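Local coordinates for protein extracellular serine protease (Aeromonas sobria, PDB 3WQB) that cleaves host plasma proteins as a secreted, calcium-binding serine protease of the furin subfamily, cutting after paired basic residues of which one is lysine, at residues 32-37 / 42-47; 125-128 / 132-135; 284-289 / 331-336; 295-298 / 304-307. The protein carries 1 engineered substitution. One frame throughout, in Å; residues are numbered along the deposited sequence.

In the fold
Following the chain of the subtilisin domain from its N terminus, interaction 1 closes a short loop ahead of helix 60-64, and interaction 2 closes a tighter one between helix 115-124 and strand 140-144. These two stand in series and meet where Q35 reaches T132 and K133. Interaction 3 joins the loop after strand 277-282 to strand 331-332 and the turn leading into helix 335-352, and the small loop of interaction 4 lies within the long excursion it spans. Segment 331-336 packs on both segments of interaction 4, M332 on T295 and V331 on Y305; W36 of interaction 1 rests on G284, and T132 touches T295 and T296. Interactions 2 and 4 each hold a calcium ion.

Interaction 1 (32-37 / 42-47); sequences QDQQWY and GQDGFS
An Asx turn overlapping a type I' beta turn, D44 to S47, receives the side chain of Q34 at the end of the 3-10 segment 32-34, in the loop ahead of helix 60-64 of the subtilisin domain. The Q34 chain is bent about its CB-CG bond (chi2 -78°), which lays its amide along the turn so that both ends bond: OE1 accepts from G45 N at 2.8 Å, the donor standing well above the carbonyl plane, and NE2 gives to D44 OD1 at 3.0 Å. The Q34 amide and D44 carboxylate planes lie nearly parallel, 13° apart. D44 OD1 also accepts from F46 N, and the two donors arrive from opposite faces of the carboxylate. D44 OD2 forms a salt bridge with R315, so the carboxylate that organises the turn is held on both oxygens. Beneath the amide, Q34 CG sits over one face of the F46 ring in a CH-pi contact, 3.9 Å from the centroid, while CB approaches CE2. Q43 runs antiparallel to Q34 alongside it. Its carbonyl end, bonded to S41 N, packs by OE1 against W36 CB, and W36 NE1 itself binds A292 O. The Q43 amide nitrogen turns back to the 3-10 segment, NE2 donating to D33 O at 2.9 Å with the acceptor close to the Q43 amide plane.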
loop_
_atom_site.group_PDB
_atom_site.type_symbol
_atom_site.label_atom_id
_atom_site.label_comp_id
_atom_site.label_asym_id
_atom_site.label_seq_id
_atom_site.Cartn_x
_atom_site.Cartn_y
_atom_site.Cartn_z
ATOM N N GLN A 32 24.690 -6.219 -11.815
ATOM C CA GLN A 32 23.992 -7.077 -10.847
ATOM C C GLN A 32 24.690 -7.191 -9.498
ATOM O O GLN A 32 24.034 -7.392 -8.477
ATOM C CB GLN A 32 23.659 -8.452 -11.430
ATOM C CG GLN A 32 24.831 -9.405 -11.628
ATOM C CD GLN A 32 24.367 -10.711 -12.221
ATOM O OE1 GLN A 32 23.844 -10.744 -13.333
ATOM N NE2 GLN A 32 24.532 -11.798 -11.475
ATOM N N ASP A 33 26.008 -7.046 -9.481
ATOM C CA ASP A 33 26.731 -7.085 -8.211
ATOM C C ASP A 33 26.520 -5.838 -7.359
ATOM O O ASP A 33 26.930 -5.809 -6.204
ATOM C CB ASP A 33 28.223 -7.388 -8.418
ATOM C CG ASP A 33 28.466 -8.817 -8.870
ATOM O OD1 ASP A 33 27.764 -9.734 -8.383
ATOM O OD2 ASP A 33 29.364 -9.025 -9.713
ATOM N N GLN A 34 25.869 -4.822 -7.931
ATOM C CA GLN A 34 25.485 -3.636 -7.169
ATOM C C GLN A 34 23.993 -3.583 -6.832
ATOM O O GLN A 34 23.508 -2.597 -6.263
ATOM C CB GLN A 34 25.986 -2.359 -7.855
ATOM C CG GLN A 34 27.494 -2.179 -7.707
ATOM C CD GLN A 34 27.905 -1.656 -6.349
ATOM O OE1 GLN A 34 27.294 -1.978 -5.329
ATOM N NE2 GLN A 34 28.937 -0.828 -6.327
ATOM N N GLN A 35 23.278 -4.653 -7.177
ATOM C CA GLN A 35 21.882 -4.837 -6.755
ATOM C C GLN A 35 21.897 -5.606 -5.425
ATOM O O GLN A 35 21.744 -6.829 -5.392
ATOM C CB GLN A 35 21.097 -5.603 -7.815
ATOM C CG GLN A 35 20.960 -4.877 -9.147
ATOM C CD GLN A 35 20.300 -5.751 -10.191
ATOM O OE1 GLN A 35 20.971 -6.308 -11.061
ATOM N NE2 GLN A 35 18.983 -5.900 -10.093
ATOM N N TRP A 36 22.103 -4.880 -4.333
ATOM C CA TRP A 36 22.229 -5.513 -3.017
ATOM C C TRP A 36 20.950 -6.226 -2.629
ATOM O O TRP A 36 20.974 -7.106 -1.779
ATOM C CB TRP A 36 22.603 -4.480 -1.933
ATOM C CG TRP A 36 21.547 -3.416 -1.765
ATOM C CD1 TRP A 36 21.476 -2.230 -2.433
ATOM C CD2 TRP A 36 20.388 -3.470 -0.920
ATOM N NE1 TRP A 36 20.355 -1.530 -2.046
ATOM C CE2 TRP A 36 19.667 -2.270 -1.121
ATOM C CE3 TRP A 36 19.895 -4.410 -0.000
ATOM C CZ2 TRP A 36 18.471 -1.988 -0.447
ATOM C CZ3 TRP A 36 18.711 -4.125 0.678
ATOM C CH2 TRP A 36 18.017 -2.913 0.455
ATOM N N TYR A 37 19.834 -5.823 -3.223
ATOM C CA TYR A 37 18.564 -6.442 -2.904
ATOM C C TYR A 37 18.456 -7.873 -3.422
ATOM O O TYR A 37 17.739 -8.693 -2.839
ATOM C CB TYR A 37 17.391 -5.571 -3.368
ATOM C CG TYR A 37 17.371 -5.181 -4.829
ATOM C CD1 TYR A 37 18.032 -4.029 -5.274
ATOM C CD2 TYR A 37 16.631 -5.910 -5.751
ATOM C CE1 TYR A 37 17.963 -3.631 -6.615
ATOM C CE2 TYR A 37 16.566 -5.528 -7.089
ATOM C CZ TYR A 37 17.241 -4.390 -7.512
ATOM O OH TYR A 37 17.165 -4.000 -8.826
ATOM N N GLY A 42 27.247 -6.358 1.401
ATOM C CA GLY A 42 27.772 -5.138 2.019
ATOM C C GLY A 42 28.234 -4.120 0.992
ATOM O O GLY A 42 28.956 -3.175 1.337
ATOM N N GLN A 43 27.796 -4.287 -0.259
ATOM C CA GLN A 43 28.187 -3.387 -1.350
ATOM C C GLN A 43 27.403 -2.076 -1.280
ATOM O O GLN A 43 26.323 -2.008 -0.684
ATOM C CB GLN A 43 28.048 -4.059 -2.726
ATOM C CG GLN A 43 26.614 -4.271 -3.216
ATOM C CD GLN A 43 26.000 -5.575 -2.748
ATOM O OE1 GLN A 43 25.774 -5.781 -1.548
ATOM N NE2 GLN A 43 25.680 -6.458 -3.699
ATOM N N ASP A 44 27.948 -1.032 -1.890
ATOM C CA ASP A 44 27.388 0.300 -1.711
ATOM C C ASP A 44 26.272 0.693 -2.684
ATOM O O ASP A 44 25.637 1.729 -2.490
ATOM C CB ASP A 44 28.494 1.377 -1.639
ATOM C CG ASP A 44 29.334 1.482 -2.916
ATOM O OD1 ASP A 44 28.895 1.007 -3.987
ATOM O OD2 ASP A 44 30.443 2.070 -2.823
ATOM N N GLY A 45 26.003 -0.129 -3.702
ATOM C CA GLY A 45 25.019 0.257 -4.729
ATOM C C GLY A 45 25.326 1.593 -5.403
ATOM O O GLY A 45 24.414 2.291 -5.864
ATOM N N PHE A 46 26.621 1.932 -5.462
ATOM C CA PHE A 46 27.133 3.206 -6.009
ATOM C C PHE A 46 26.899 4.422 -5.108
ATOM O O PHE A 46 27.188 5.561 -5.491
ATOM C CB PHE A 46 26.657 3.469 -7.443
ATOM C CG PHE A 46 26.957 2.351 -8.403
ATOM C CD1 PHE A 46 28.265 2.107 -8.832
ATOM C CD2 PHE A 46 25.928 1.551 -8.902
ATOM C CE1 PHE A 46 28.536 1.088 -9.739
ATOM C CE2 PHE A 46 26.191 0.522 -9.811
ATOM C CZ PHE A 46 27.505 0.287 -10.232
ATOM N N SER A 47 26.391 4.175 -3.903
ATOM C CA SER A 47 26.267 5.209 -2.885
ATOM C C SER A 47 27.562 5.292 -2.082
ATOM O O SER A 47 28.508 4.542 -2.335
ATOM C CB SER A 47 25.083 4.913 -1.961
ATOM O OG SER A 47 25.443 4.010 -0.930
#

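Interaction 2 (125-128 / 132-135); sequences AVDN and TKGI. With CA (calcium ion), chain C.
A metal-bridged backbone contact links segments 125-128 and 132-135, the two arms of a tight loop between helix 115-124 and strand 140-144. V126 O, at 2.3 Å from the calcium ion, and T132 O, at 2.4 Å, come from opposite arms. The ion holds these acceptors close together: V126 O lies 3.2 Å from T132 O. N128 adds its side-chain OD1; with CG between the backbone N and the carbonyl carbon (chi1 52°), the amide oxygen turns to the metal. N29, D87 and I130 complete the site. Next to the metal site the arms are pinned by G134 N, which donates to A125 O at 2.9 Å. The methyl of A125 meets T132 OG1 closely, and G134 passes A125 with its CA only 4.1 Å from that of A125. Farther along, D127 and K133 run alongside each other in the same direction, D127 OD2 lying 3.7 Å from K133 CE. Their charged ends stay beyond salt-bridge range: D127 OD1 is bonded to N29 ND2, and the K133 ammonium has its polar partner at P26. Loop carbonyl oxygens and the N128 amide, joined by N29 and D87 from earlier in the chain, form the calcium site 1 arrangement typical of subtilases.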
loop_
_atom_site.group_PDB
_atom_site.type_symbol
_atom_site.label_atom_id
_atom_site.label_comp_id
_atom_site.label_asym_id
_atom_site.label_seq_id
_atom_site.Cartn_x
_atom_site.Cartn_y
_atom_site.Cartn_z
ATOM N N ALA A 125 13.970 -6.902 -15.070
ATOM C CA ALA A 125 15.053 -6.545 -15.994
ATOM C C ALA A 125 15.586 -7.835 -16.621
ATOM O O ALA A 125 15.743 -8.860 -15.946
ATOM C CB ALA A 125 16.157 -5.764 -15.291
ATOM N N VAL A 126 15.858 -7.770 -17.916
ATOM C CA VAL A 126 16.227 -8.954 -18.685
ATOM C C VAL A 126 17.588 -9.505 -18.250
ATOM O O VAL A 126 18.517 -8.747 -17.944
ATOM C CB VAL A 126 16.204 -8.631 -20.207
ATOM C CG1 VAL A 126 16.652 -9.820 -21.050
ATOM C CG2 VAL A 126 14.805 -8.207 -20.602
ATOM N N ASP A 127 17.683 -10.829 -18.176
ATOM C CA ASP A 127 18.940 -11.494 -17.870
ATOM C C ASP A 127 19.757 -11.645 -19.154
ATOM O O ASP A 127 19.469 -12.491 -19.998
ATOM C CB ASP A 127 18.657 -12.862 -17.254
ATOM C CG ASP A 127 19.895 -13.521 -16.690
ATOM O OD1 ASP A 127 20.893 -12.820 -16.439
ATOM O OD2 ASP A 127 19.847 -14.751 -16.473
ATOM N N ASN A 128 20.752 -10.783 -19.301
ATOM C CA ASN A 128 21.535 -10.711 -20.536
ATOM C C ASN A 128 22.930 -10.169 -20.203
ATOM O O ASN A 128 23.458 -10.448 -19.120
ATOM C CB ASN A 128 20.793 -9.865 -21.584
ATOM C CG ASN A 128 20.384 -8.504 -21.047
ATOM O OD1 ASN A 128 20.904 -8.047 -20.027
ATOM N ND2 ASN A 128 19.446 -7.848 -21.729
ATOM N N THR A 132 21.018 -4.514 -15.475
ATOM C CA THR A 132 20.737 -5.216 -14.227
ATOM C C THR A 132 20.085 -6.571 -14.500
ATOM O O THR A 132 19.803 -6.932 -15.653
ATOM C CB THR A 132 19.776 -4.387 -13.359
ATOM O OG1 THR A 132 18.621 -4.046 -14.136
ATOM C CG2 THR A 132 20.457 -3.109 -12.833
ATOM N N LYS A 133 19.850 -7.316 -13.423
ATOM C CA LYS A 133 19.120 -8.575 -13.490
ATOM C C LYS A 133 17.856 -8.430 -12.656
ATOM O O LYS A 133 17.922 -8.083 -11.482
ATOM C CB LYS A 133 19.980 -9.722 -12.949
ATOM C CG LYS A 133 19.411 -11.120 -13.217
ATOM C CD LYS A 133 20.233 -12.197 -12.506
ATOM C CE LYS A 133 19.816 -13.593 -12.940
ATOM N NZ LYS A 133 20.478 -14.669 -12.125
ATOM N N GLY A 134 16.702 -8.700 -13.253
ATOM C CA GLY A 134 15.462 -8.680 -12.482
ATOM C C GLY A 134 15.434 -9.742 -11.394
ATOM O O GLY A 134 16.151 -10.753 -11.463
ATOM N N ILE A 135 14.605 -9.515 -10.380
ATOM C CA ILE A 135 14.329 -10.547 -9.390
ATOM C C ILE A 135 13.746 -11.787 -10.079
ATOM O O ILE A 135 14.116 -12.921 -9.760
ATOM C CB ILE A 135 13.338 -10.012 -8.358
ATOM C CG1 ILE A 135 14.010 -8.975 -7.472
ATOM C CG2 ILE A 135 12.750 -11.125 -7.491
ATOM C CD1 ILE A 135 13.005 -8.117 -6.712
HETATM CA CA CA C . 20.113 -7.091 -17.978
#

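Interaction 3 (284-289 / 331-336); sequences GEYGTD and VMNGTA. Engineered in segment 331-336: A336 (natural residue Ser).
A chi1 of 68° tucks CG over the N333 backbone, between N and C, and a chi2 of -9° makes OD1 nearly eclipse CA, leaving ND2 pointed away from it and out to the loop 284-289. There ND2 donates to E285 O at 2.8 Å. The bond is fairly straight; the acceptor lies in the N333 amide plane and the donor is only slightly tilted from the carbonyl plane. N333 CB also comes near E285 O, at 3.1 Å, so the carbonyl oxygen abuts the base of the side chain as well as its end. Y286 turns its ring past the same amide: CD1 is 3.4 Å from N333 ND2, and the ring and amide planes stand 68° apart in an oblique approach. The grip on N333 thus combines one hydrogen bond, which fixes the amide rotation, with van der Waals contact to the tyrosine. At V331, CG1 meets Y286 O at 3.6 Å. The loop is also held by the E285 carboxylate, bonded to S269 and N262, and by G284 O, bonded to S268. Across the contact, G334 occupies the N-cap position of helix 335-352, its N bound to the hydroxyl of Y270, and A336 in the first turn, an engineered replacement for the serine predicted to belong to the charge relay, packs against H115. The contact joins the loop after strand 277-282 to the residues leading into this helix, where N333, G334, T335 and the natural serine of position 336 make up the serine motif of the subtilase active site.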
loop_
_atom_site.group_PDB
_atom_site.type_symbol
_atom_site.label_atom_id
_atom_site.label_comp_id
_atom_site.label_asym_id
_atom_site.label_seq_id
_atom_site.Cartn_x
_atom_site.Cartn_y
_atom_site.Cartn_z
ATOM N N GLY A 284 15.607 0.255 0.481
ATOM C CA GLY A 284 16.780 1.106 0.636
ATOM C C GLY A 284 16.482 2.479 1.196
ATOM O O GLY A 284 15.422 2.713 1.794
ATOM N N GLU A 285 17.446 3.380 1.009
ATOM C CA GLU A 285 17.347 4.744 1.485
ATOM C C GLU A 285 17.268 5.655 0.269
ATOM O O GLU A 285 16.213 5.693 -0.352
ATOM C CB GLU A 285 18.473 5.074 2.456
ATOM C CG GLU A 285 18.346 4.327 3.791
ATOM C CD GLU A 285 17.161 4.791 4.648
ATOM O OE1 GLU A 285 16.664 5.916 4.439
ATOM O OE2 GLU A 285 16.729 4.024 5.541
ATOM N N TYR A 286 18.354 6.346 -0.103
ATOM C CA TYR A 286 18.291 7.313 -1.212
ATOM C C TYR A 286 19.342 7.127 -2.297
ATOM O O TYR A 286 19.238 7.743 -3.358
ATOM C CB TYR A 286 18.301 8.751 -0.668
ATOM C CG TYR A 286 17.067 9.037 0.152
ATOM C CD1 TYR A 286 15.907 9.531 -0.443
ATOM C CD2 TYR A 286 17.053 8.798 1.527
ATOM C CE1 TYR A 286 14.757 9.772 0.317
ATOM C CE2 TYR A 286 15.915 9.027 2.289
ATOM C CZ TYR A 286 14.770 9.523 1.681
ATOM O OH TYR A 286 13.643 9.755 2.434
ATOM N N GLY A 287 20.335 6.278 -2.036
ATOM C CA GLY A 287 21.353 5.947 -3.032
ATOM C C GLY A 287 22.458 6.974 -3.096
ATOM O O GLY A 287 23.316 6.913 -3.987
ATOM N N THR A 288 22.441 7.898 -2.141
ATOM C CA THR A 288 23.387 9.005 -2.089
ATOM C C THR A 288 24.412 8.659 -1.014
ATOM O O THR A 288 25.525 8.241 -1.320
ATOM C CB THR A 288 22.656 10.329 -1.779
ATOM O OG1 THR A 288 21.766 10.118 -0.675
ATOM C CG2 THR A 288 21.831 10.781 -2.985
ATOM N N ASP A 289 24.018 8.785 0.246
ATOM C CA ASP A 289 24.871 8.420 1.368
ATOM C C ASP A 289 24.878 6.918 1.654
ATOM O O ASP A 289 25.857 6.371 2.155
ATOM C CB ASP A 289 24.442 9.187 2.616
ATOM C CG ASP A 289 24.546 10.692 2.442
ATOM O OD1 ASP A 289 25.609 11.168 1.998
ATOM O OD2 ASP A 289 23.560 11.397 2.741
ATOM N N VAL A 331 18.987 5.348 -7.595
ATOM C CA VAL A 331 18.264 6.137 -6.595
ATOM C C VAL A 331 16.816 5.698 -6.379
ATOM O O VAL A 331 16.125 6.254 -5.529
ATOM C CB VAL A 331 18.303 7.650 -6.915
ATOM C CG1 VAL A 331 19.738 8.163 -6.915
ATOM C CG2 VAL A 331 17.595 7.946 -8.239
ATOM N N MET A 332 16.353 4.705 -7.137
ATOM C CA MET A 332 15.000 4.206 -6.917
ATOM C C MET A 332 14.882 3.661 -5.499
ATOM O O MET A 332 15.790 3.011 -5.008
ATOM C CB MET A 332 14.641 3.149 -7.958
ATOM C CG MET A 332 13.243 2.581 -7.838
ATOM S SD MET A 332 11.972 3.855 -7.853
ATOM C CE MET A 332 10.518 2.839 -7.647
ATOM N N ASN A 333 13.765 3.941 -4.838
ATOM C CA ASN A 333 13.632 3.612 -3.425
ATOM C C ASN A 333 12.159 3.520 -3.027
ATOM O O ASN A 333 11.280 3.396 -3.877
ATOM C CB ASN A 333 14.360 4.661 -2.575
ATOM C CG ASN A 333 13.688 6.013 -2.624
ATOM O OD1 ASN A 333 12.769 6.229 -3.417
ATOM N ND2 ASN A 333 14.127 6.933 -1.765
ATOM N N GLY A 334 11.899 3.559 -1.727
ATOM C CA GLY A 334 10.547 3.677 -1.222
ATOM C C GLY A 334 9.834 2.359 -1.018
ATOM O O GLY A 334 10.331 1.283 -1.381
ATOM N N THR A 335 8.658 2.450 -0.417
ATOM C CA THR A 335 7.773 1.301 -0.444
ATOM C C THR A 335 7.399 0.987 -1.894
ATOM O O THR A 335 6.988 -0.137 -2.192
ATOM C CB THR A 335 6.563 1.448 0.494
ATOM O OG1 THR A 335 5.852 2.660 0.204
ATOM C CG2 THR A 335 7.007 1.421 1.946
ATOM N N ALA A 336 7.593 1.949 -2.803
ATOM C CA ALA A 336 7.444 1.662 -4.246
ATOM C C ALA A 336 8.502 0.728 -4.800
ATOM O O ALA A 336 8.346 0.248 -5.922
ATOM C CB ALA A 336 7.453 2.903 -5.075
#

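Interaction 4 (295-298 / 304-307); sequences TTDL and GYNR. With CA (calcium ion), chain E.
The carboxylate of D297 is the flat group at the centre: OD1 takes Y305 N through its syn lone pair, on the side of the other oxygen, at 2.7 Å, whereas N306 N meets OD2 from above the plane, 49° out of it, at 2.9 Å. Successive backbone N-H groups of segment 304-307 thus bind the two oxygens of one aspartate. Y305 CB is the side-chain atom nearest D297 OD1, at 3.6 Å, and the ring beyond lies oblique to that oxygen and leads off to H115 and S118. At the other flat group, the R307 guanidinium, the carbonyl carbon of G304 lies at the edge in the plane; NH1 donates to G304 O at 2.8 Å, and salt bridges run from NE to D309 and from NH2 to D112. D297 reaches its partners with CG anti to the backbone N (chi1 -164°), which sends the carboxylate across to the other arm of the loop. G304 packs closely against it, its CA 3.3 Å from D297 OD2 and 3.6 Å from L298 CB. OD2 also binds the calcium ion at 2.4 Å, joined by L298 O and N306 O; G300, M303 and C326 supply the remaining protein ligands. OD2 therefore carries a metal bond and a peptide N-H together, and the cation, with the two N-H donors, would be expected to stabilise the ionised carboxylate while the aspartate ties both arms of the loop to the metal.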
loop_
_atom_site.group_PDB
_atom_site.type_symbol
_atom_site.label_atom_id
_atom_site.label_comp_id
_atom_site.label_asym_id
_atom_site.label_seq_id
_atom_site.Cartn_x
_atom_site.Cartn_y
_atom_site.Cartn_z
ATOM N N THR A 295 18.520 -0.068 -10.840
ATOM C CA THR A 295 17.460 -0.571 -11.699
ATOM C C THR A 295 17.453 0.136 -13.058
ATOM O O THR A 295 18.314 0.974 -13.338
ATOM C CB THR A 295 16.082 -0.410 -10.995
ATOM O OG1 THR A 295 15.068 -1.084 -11.749
ATOM C CG2 THR A 295 15.712 1.058 -10.808
ATOM N N THR A 296 16.480 -0.210 -13.889
ATOM C CA THR A 296 16.297 0.408 -15.183
ATOM C C THR A 296 15.699 1.808 -15.060
ATOM O O THR A 296 14.686 2.015 -14.387
ATOM C CB THR A 296 15.381 -0.457 -16.060
ATOM O OG1 THR A 296 14.199 -0.794 -15.323
ATOM C CG2 THR A 296 16.075 -1.754 -16.457
ATOM N N ASP A 297 16.326 2.760 -15.741
ATOM C CA ASP A 297 15.868 4.138 -15.805
ATOM C C ASP A 297 15.173 4.383 -17.134
ATOM O O ASP A 297 15.242 3.544 -18.033
ATOM C CB ASP A 297 17.087 5.058 -15.702
ATOM C CG ASP A 297 16.716 6.486 -15.374
ATOM O OD1 ASP A 297 15.807 6.680 -14.537
ATOM O OD2 ASP A 297 17.327 7.410 -15.958
ATOM N N LEU A 298 14.501 5.525 -17.270
ATOM C CA LEU A 298 14.114 5.961 -18.608
ATOM C C LEU A 298 15.372 6.050 -19.475
ATOM O O LEU A 298 16.397 6.563 -19.020
ATOM C CB LEU A 298 13.404 7.309 -18.579
ATOM C CG LEU A 298 12.107 7.393 -17.777
ATOM C CD1 LEU A 298 11.478 8.769 -17.924
ATOM C CD2 LEU A 298 11.133 6.319 -18.209
ATOM N N GLY A 304 14.693 10.483 -17.275
ATOM C CA GLY A 304 14.787 9.573 -16.142
ATOM C C GLY A 304 15.467 10.158 -14.927
ATOM O O GLY A 304 15.848 11.341 -14.901
ATOM N N TYR A 305 15.631 9.320 -13.904
ATOM C CA TYR A 305 16.351 9.731 -12.695
ATOM C C TYR A 305 17.860 9.872 -12.938
ATOM O O TYR A 305 18.545 10.569 -12.186
ATOM C CB TYR A 305 16.115 8.744 -11.552
ATOM C CG TYR A 305 14.684 8.580 -11.097
ATOM C CD1 TYR A 305 13.783 9.645 -11.123
ATOM C CD2 TYR A 305 14.231 7.343 -10.629
ATOM C CE1 TYR A 305 12.474 9.489 -10.687
ATOM C CE2 TYR A 305 12.922 7.177 -10.189
ATOM C CZ TYR A 305 12.045 8.246 -10.227
ATOM O OH TYR A 305 10.744 8.075 -9.785
ATOM N N ASN A 306 18.359 9.212 -13.981
ATOM C CA ASN A 306 19.730 9.372 -14.434
ATOM C C ASN A 306 19.679 10.188 -15.725
ATOM O O ASN A 306 19.432 9.658 -16.816
ATOM C CB ASN A 306 20.405 8.010 -14.633
ATOM C CG ASN A 306 21.849 8.122 -15.092
ATOM O OD1 ASN A 306 22.406 9.216 -15.194
ATOM N ND2 ASN A 306 22.472 6.978 -15.351
ATOM N N ARG A 307 19.851 11.498 -15.567
ATOM C CA ARG A 307 19.835 12.419 -16.695
ATOM C C ARG A 307 20.702 13.623 -16.380
ATOM O O ARG A 307 20.874 13.988 -15.217
ATOM C CB ARG A 307 18.401 12.830 -17.071
ATOM C CG ARG A 307 17.702 13.752 -16.086
ATOM C CD ARG A 307 16.312 14.127 -16.568
ATOM N NE ARG A 307 15.724 15.205 -15.771
ATOM C CZ ARG A 307 14.943 15.024 -14.708
ATOM N NH1 ARG A 307 14.639 13.803 -14.298
ATOM N NH2 ARG A 307 14.454 16.069 -14.051
HETATM CA CA CA E . 18.094 8.055 -18.166
#